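Local coordinates for ABC transporter ATP-binding protein (Leptospira interrogans serovar Copenhageni, PDB 4HZI) that probably binds and hydrolyses ATP as the ATPase subunit of an orphan ABC transporter involved in manganese utilization and tolerance, at residues A[80-94]-A[98-112]. Numbering follows the deposited sequence.
Sequences IYGMIWATSGTIRLF and YGEIAIQDLRKRIGI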
loop_
_atom_site.group_PDB
_atom_site.type_symbol
_atom_site.label_atom_id
_atom_site.label_comp_id
_atom_site.label_asym_id
_atom_site.label_seq_id
_atom_site.Cartn_x
_atom_site.Cartn_y
_atom_site.Cartn_z
ATOM N N ILE A 80 -7.568 12.525 -17.907
ATOM C CA ILE A 80 -7.978 13.821 -17.326
ATOM C C ILE A 80 -6.854 14.896 -17.366
ATOM O O ILE A 80 -7.131 16.075 -17.566
ATOM C CB ILE A 80 -8.544 13.603 -15.897
ATOM C CG1 ILE A 80 -9.824 12.772 -15.970
ATOM C CG2 ILE A 80 -8.823 14.923 -15.188
ATOM C CD1 ILE A 80 -10.334 12.199 -14.674
ATOM N N TYR A 81 -5.590 14.480 -17.294
ATOM C CA TYR A 81 -4.466 15.400 -17.297
ATOM C C TYR A 81 -3.951 15.691 -18.708
ATOM O O TYR A 81 -2.919 16.354 -18.876
ATOM C CB TYR A 81 -3.355 14.853 -16.393
ATOM C CG TYR A 81 -2.355 15.880 -15.893
ATOM C CD1 TYR A 81 -2.770 17.056 -15.271
ATOM C CD2 TYR A 81 -0.983 15.675 -16.045
ATOM C CE1 TYR A 81 -1.839 18.008 -14.815
ATOM C CE2 TYR A 81 -0.062 16.596 -15.559
ATOM C CZ TYR A 81 -0.493 17.762 -14.954
ATOM O OH TYR A 81 0.441 18.687 -14.506
ATOM N N GLY A 82 -4.660 15.212 -19.720
ATOM C CA GLY A 82 -4.328 15.488 -21.136
ATOM C C GLY A 82 -3.110 14.741 -21.679
ATOM O O GLY A 82 -2.471 15.204 -22.658
ATOM N N MET A 83 -2.769 13.611 -21.063
ATOM C CA MET A 83 -1.568 12.835 -21.450
ATOM C C MET A 83 -1.882 11.799 -22.525
ATOM O O MET A 83 -0.984 11.385 -23.276
ATOM C CB MET A 83 -0.904 12.125 -20.264
ATOM C CG MET A 83 -0.271 12.995 -19.183
ATOM S SD MET A 83 1.422 13.575 -19.499
ATOM C CE MET A 83 2.263 12.029 -19.834
ATOM N N ILE A 84 -3.138 11.355 -22.560
ATOM C CA ILE A 84 -3.679 10.493 -23.596
ATOM C C ILE A 84 -5.017 11.026 -24.032
ATOM O O ILE A 84 -5.730 11.712 -23.266
ATOM C CB ILE A 84 -3.880 9.030 -23.142
ATOM C CG1 ILE A 84 -4.872 8.956 -21.988
ATOM C CG2 ILE A 84 -2.555 8.407 -22.764
ATOM C CD1 ILE A 84 -5.161 7.525 -21.548
ATOM N N TRP A 85 -5.330 10.821 -25.293
ATOM C CA TRP A 85 -6.612 11.230 -25.841
ATOM C C TRP A 85 -7.616 10.117 -25.783
ATOM O O TRP A 85 -7.306 8.976 -26.121
ATOM C CB TRP A 85 -6.485 11.583 -27.331
ATOM C CG TRP A 85 -5.906 12.890 -27.611
ATOM C CD1 TRP A 85 -4.731 13.146 -28.251
ATOM C CD2 TRP A 85 -6.487 14.163 -27.307
ATOM N NE1 TRP A 85 -4.533 14.513 -28.371
ATOM C CE2 TRP A 85 -5.601 15.157 -27.797
ATOM C CE3 TRP A 85 -7.669 14.560 -26.682
ATOM C CZ2 TRP A 85 -5.860 16.521 -27.657
ATOM C CZ3 TRP A 85 -7.926 15.910 -26.539
ATOM C CH2 TRP A 85 -7.023 16.878 -27.019
ATOM N N ALA A 86 -8.871 10.452 -25.482
ATOM C CA ALA A 86 -9.938 9.497 -25.509
ATOM C C ALA A 86 -10.151 8.980 -26.947
ATOM O O ALA A 86 -10.006 9.745 -27.904
ATOM C CB ALA A 86 -11.212 10.134 -25.026
ATOM N N THR A 87 -10.527 7.718 -27.078
ATOM C CA THR A 87 -10.870 7.178 -28.383
ATOM C C THR A 87 -12.284 7.604 -28.779
ATOM O O THR A 87 -12.573 7.807 -29.960
ATOM C CB THR A 87 -10.587 5.650 -28.451
ATOM O OG1 THR A 87 -11.358 4.956 -27.476
ATOM C CG2 THR A 87 -9.163 5.388 -28.141
ATOM N N SER A 88 -13.172 7.799 -27.807
ATOM C CA SER A 88 -14.461 8.404 -28.086
ATOM C C SER A 88 -14.970 9.052 -26.807
ATOM O O SER A 88 -14.373 8.856 -25.747
ATOM C CB SER A 88 -15.456 7.353 -28.562
ATOM O OG SER A 88 -15.554 6.290 -27.650
ATOM N N GLY A 89 -16.081 9.763 -26.929
ATOM C CA GLY A 89 -16.723 10.449 -25.816
ATOM C C GLY A 89 -16.194 11.857 -25.663
ATOM O O GLY A 89 -15.323 12.291 -26.414
ATOM N N THR A 90 -16.715 12.579 -24.671
ATOM C CA THR A 90 -16.436 13.977 -24.529
ATOM C C THR A 90 -16.019 14.281 -23.092
ATOM O O THR A 90 -16.643 13.765 -22.166
ATOM C CB THR A 90 -17.689 14.808 -24.855
ATOM O OG1 THR A 90 -18.116 14.517 -26.195
ATOM C CG2 THR A 90 -17.394 16.285 -24.753
ATOM N N ILE A 91 -14.978 15.094 -22.942
ATOM C CA ILE A 91 -14.491 15.518 -21.613
ATOM C C ILE A 91 -14.354 17.025 -21.668
ATOM O O ILE A 91 -13.904 17.597 -22.689
ATOM C CB ILE A 91 -13.218 14.757 -21.206
ATOM C CG1 ILE A 91 -12.646 15.353 -19.901
ATOM C CG2 ILE A 91 -12.185 14.761 -22.328
ATOM C CD1 ILE A 91 -11.597 14.487 -19.264
ATOM N N ARG A 92 -14.816 17.696 -20.603
ATOM C CA ARG A 92 -14.820 19.137 -20.569
ATOM C C ARG A 92 -14.318 19.625 -19.222
ATOM O O ARG A 92 -14.574 18.989 -18.184
ATOM C CB ARG A 92 -16.238 19.676 -20.725
ATOM C CG ARG A 92 -16.926 19.406 -22.037
ATOM C CD ARG A 92 -18.383 19.849 -21.955
ATOM N NE ARG A 92 -19.147 19.283 -23.054
ATOM C CZ ARG A 92 -19.337 19.858 -24.237
ATOM N NH1 ARG A 92 -18.830 21.065 -24.513
ATOM N NH2 ARG A 92 -20.058 19.221 -25.156
ATOM N N LEU A 93 -13.614 20.740 -19.276
ATOM C CA LEU A 93 -13.317 21.561 -18.132
ATOM C C LEU A 93 -14.213 22.777 -18.260
ATOM O O LEU A 93 -14.163 23.534 -19.251
ATOM C CB LEU A 93 -11.811 21.885 -18.106
ATOM C CG LEU A 93 -11.323 22.732 -16.933
ATOM C CD1 LEU A 93 -11.544 21.979 -15.619
ATOM C CD2 LEU A 93 -9.861 23.081 -17.145
ATOM N N PHE A 94 -15.092 22.941 -17.282
ATOM C CA PHE A 94 -16.191 23.918 -17.380
ATOM C C PHE A 94 -16.896 23.704 -18.721
ATOM O O PHE A 94 -17.255 22.575 -19.053
ATOM C CB PHE A 94 -15.675 25.363 -17.135
ATOM C CG PHE A 94 -15.142 25.597 -15.725
ATOM C CD1 PHE A 94 -16.001 25.619 -14.627
ATOM C CD2 PHE A 94 -13.783 25.795 -15.503
ATOM C CE1 PHE A 94 -15.504 25.820 -13.345
ATOM C CE2 PHE A 94 -13.283 25.995 -14.226
ATOM C CZ PHE A 94 -14.146 26.006 -13.147
ATOM N N TYR A 98 -11.826 19.368 -24.231
ATOM C CA TYR A 98 -10.392 19.276 -24.219
ATOM C C TYR A 98 -9.800 19.613 -25.595
ATOM O O TYR A 98 -8.719 20.176 -25.677
ATOM C CB TYR A 98 -9.959 17.914 -23.738
ATOM C CG TYR A 98 -9.832 17.779 -22.236
ATOM C CD1 TYR A 98 -10.649 18.512 -21.356
ATOM C CD2 TYR A 98 -8.922 16.918 -21.697
ATOM C CE1 TYR A 98 -10.529 18.373 -19.995
ATOM C CE2 TYR A 98 -8.809 16.754 -20.339
ATOM C CZ TYR A 98 -9.621 17.516 -19.489
ATOM O OH TYR A 98 -9.516 17.378 -18.144
ATOM N N GLY A 99 -10.564 19.366 -26.637
ATOM C CA GLY A 99 -10.168 19.784 -27.976
ATOM C C GLY A 99 -10.033 21.296 -28.104
ATOM O O GLY A 99 -9.342 21.775 -28.995
ATOM N N GLU A 100 -10.653 22.062 -27.205
ATOM C CA GLU A 100 -10.632 23.516 -27.344
ATOM C C GLU A 100 -9.569 24.150 -26.504
ATOM O O GLU A 100 -9.375 25.352 -26.607
ATOM C CB GLU A 100 -11.986 24.123 -26.994
ATOM C CG GLU A 100 -13.150 23.514 -27.750
ATOM C CD GLU A 100 -14.467 23.900 -27.111
ATOM O OE1 GLU A 100 -14.776 25.113 -27.070
ATOM O OE2 GLU A 100 -15.170 23.002 -26.634
ATOM N N ILE A 101 -8.855 23.352 -25.717
ATOM C CA ILE A 101 -7.864 23.859 -24.794
ATOM C C ILE A 101 -6.484 23.340 -25.136
ATOM O O ILE A 101 -6.255 22.121 -25.149
ATOM C CB ILE A 101 -8.179 23.401 -23.344
ATOM C CG1 ILE A 101 -9.647 23.669 -23.012
ATOM C CG2 ILE A 101 -7.253 24.087 -22.342
ATOM C CD1 ILE A 101 -10.087 23.110 -21.664
ATOM N N ALA A 102 -5.540 24.252 -25.347
ATOM C CA ALA A 102 -4.157 23.834 -25.395
ATOM C C ALA A 102 -3.834 23.042 -24.134
ATOM O O ALA A 102 -4.059 23.510 -23.008
ATOM C CB ALA A 102 -3.234 25.026 -25.538
ATOM N N ILE A 103 -3.333 21.829 -24.315
ATOM C CA ILE A 103 -3.061 20.941 -23.179
ATOM C C ILE A 103 -2.115 21.587 -22.161
ATOM O O ILE A 103 -2.308 21.407 -20.968
ATOM C CB ILE A 103 -2.609 19.513 -23.630
ATOM C CG1 ILE A 103 -3.768 18.520 -23.485
ATOM C CG2 ILE A 103 -1.477 18.959 -22.775
ATOM C CD1 ILE A 103 -5.104 19.008 -24.009
ATOM N N GLN A 104 -1.131 22.368 -22.604
ATOM C CA GLN A 104 -0.319 23.117 -21.635
ATOM C C GLN A 104 -1.163 24.020 -20.700
ATOM O O GLN A 104 -0.825 24.214 -19.512
ATOM C CB GLN A 104 0.749 23.946 -22.363
ATOM C CG GLN A 104 0.767 25.421 -22.017
ATOM C CD GLN A 104 1.797 26.192 -22.820
ATOM O OE1 GLN A 104 2.993 26.001 -22.654
ATOM N NE2 GLN A 104 1.330 27.056 -23.702
ATOM N N ASP A 105 -2.225 24.599 -21.242
ATOM C CA ASP A 105 -3.087 25.498 -20.471
ATOM C C ASP A 105 -3.984 24.701 -19.557
ATOM O O ASP A 105 -4.221 25.086 -18.405
ATOM C CB ASP A 105 -3.900 26.398 -21.387
ATOM C CG ASP A 105 -3.035 27.426 -22.101
ATOM O OD1 ASP A 105 -1.962 27.788 -21.582
ATOM O OD2 ASP A 105 -3.416 27.855 -23.198
ATOM N N LEU A 106 -4.462 23.567 -20.054
ATOM C CA LEU A 106 -5.200 22.618 -19.212
ATOM C C LEU A 106 -4.404 22.265 -17.970
ATOM O O LEU A 106 -4.885 22.436 -16.861
ATOM C CB LEU A 106 -5.489 21.353 -19.997
ATOM C CG LEU A 106 -6.242 20.280 -19.251
ATOM C CD1 LEU A 106 -7.713 20.675 -19.283
ATOM C CD2 LEU A 106 -6.002 18.911 -19.892
ATOM N N ARG A 107 -3.168 21.822 -18.151
ATOM C CA ARG A 107 -2.316 21.404 -17.036
ATOM C C ARG A 107 -1.968 22.471 -16.000
ATOM O O ARG A 107 -1.806 22.167 -14.825
ATOM C CB ARG A 107 -1.061 20.730 -17.571
ATOM C CG ARG A 107 -1.409 19.496 -18.399
ATOM C CD ARG A 107 -0.405 18.368 -18.271
ATOM N NE ARG A 107 0.390 18.190 -19.479
ATOM C CZ ARG A 107 0.326 17.154 -20.309
ATOM N NH1 ARG A 107 -0.501 16.145 -20.094
ATOM N NH2 ARG A 107 1.119 17.123 -21.369
ATOM N N LYS A 108 -1.849 23.716 -16.419
ATOM C CA LYS A 108 -1.718 24.830 -15.475
ATOM C C LYS A 108 -2.939 24.887 -14.560
ATOM O O LYS A 108 -2.836 25.239 -13.392
ATOM C CB LYS A 108 -1.568 26.147 -16.247
ATOM C CG LYS A 108 -1.673 27.401 -15.392
ATOM C CD LYS A 108 -1.271 28.654 -16.167
ATOM C CE LYS A 108 -0.916 29.801 -15.222
ATOM N NZ LYS A 108 -0.857 31.118 -15.920
ATOM N N ARG A 109 -4.102 24.528 -15.090
ATOM C CA ARG A 109 -5.364 24.562 -14.320
ATOM C C ARG A 109 -5.750 23.332 -13.453
ATOM O O ARG A 109 -6.743 23.374 -12.710
ATOM C CB ARG A 109 -6.496 24.909 -15.264
ATOM C CG ARG A 109 -6.180 26.178 -16.066
ATOM C CD ARG A 109 -7.105 26.310 -17.246
ATOM N NE ARG A 109 -8.503 26.352 -16.832
ATOM C CZ ARG A 109 -9.524 26.395 -17.684
ATOM N NH1 ARG A 109 -9.294 26.408 -19.002
ATOM N NH2 ARG A 109 -10.769 26.433 -17.223
ATOM N N ILE A 110 -4.992 22.256 -13.555
ATOM C CA ILE A 110 -5.230 21.031 -12.801
ATOM C C ILE A 110 -4.006 20.717 -11.961
ATOM O O ILE A 110 -2.931 20.456 -12.515
ATOM C CB ILE A 110 -5.504 19.848 -13.724
ATOM C CG1 ILE A 110 -6.708 20.131 -14.630
ATOM C CG2 ILE A 110 -5.751 18.594 -12.893
ATOM C CD1 ILE A 110 -7.090 18.951 -15.554
ATOM N N GLY A 111 -4.141 20.771 -10.631
ATOM C CA GLY A 111 -3.038 20.363 -9.749
ATOM C C GLY A 111 -2.980 18.861 -9.626
ATOM O O GLY A 111 -4.015 18.218 -9.599
ATOM N N ILE A 112 -1.785 18.293 -9.552
ATOM C CA ILE A 112 -1.618 16.875 -9.354
ATOM C C ILE A 112 -0.753 16.607 -8.170
ATOM O O ILE A 112 0.348 17.181 -8.065
ATOM C CB ILE A 112 -0.865 16.176 -10.511
ATOM C CG1 ILE A 112 -1.566 16.391 -11.829
ATOM C CG2 ILE A 112 -0.719 14.672 -10.199
ATOM C CD1 ILE A 112 -2.868 15.641 -11.937
HETATM O O HOH W 1 -0.361 20.708 -13.053
HETATM O O HOH W 2 -18.015 22.890 -26.623
HETATM O O HOH W 3 -12.656 25.817 -19.431
#
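Ile-91 CG1 packs over one face of the Tyr-98 ring, 3.8 Å from its centroid, and Leu-106 CD1, from the same segment as Tyr-98, covers the opposite face. A second sandwich forms round Tyr-81: with CG anti to its own N (chi1 -159°), it swings its ring back between Arg-107 CD, 3.4 Å from the centroid, and Ile-112 CG1 on the opposite face; both are CH-pi contacts.

Two side-chain hydrogen bonds from 98-112 reach carbonyls at the C-terminal end of helix 73-80, which a Schellman motif terminates with Gly-82 as C'. Tyr-98 OH donates to Ile-80 O at 2.8 Å, in the carbonyl plane on a lone pair, a reach that suits a long phenol. Arg-107 NH1 meets Tyr-81 O at 2.7 Å, tilted 32° from that carbonyl plane. Gly-82, whose positive phi suits glycine, packs close against Ile-103 CG1 and Leu-106 CD2. One water links Tyr-81 OH to Ile-110 O.

Leu-93 CD2 sits over the centre of the Arg-109 guanidinium, 3.4 Å from CZ, while Arg-109 NH2 lies at the edge of the Phe-94 ring, the ring and guanidinium planes being nearly coplanar (11° apart). Asp-193 pairs with Arg-109 in a salt bridge.

Tyr-98 N to Ile-91 O continues the hairpin of strands 90-93 and 96-97. The contact thus joins this antiparallel sheet, typical of ABC ATPases, to helices 73-80 and 103-108 and edge strand 110-113, beside strand 194-198.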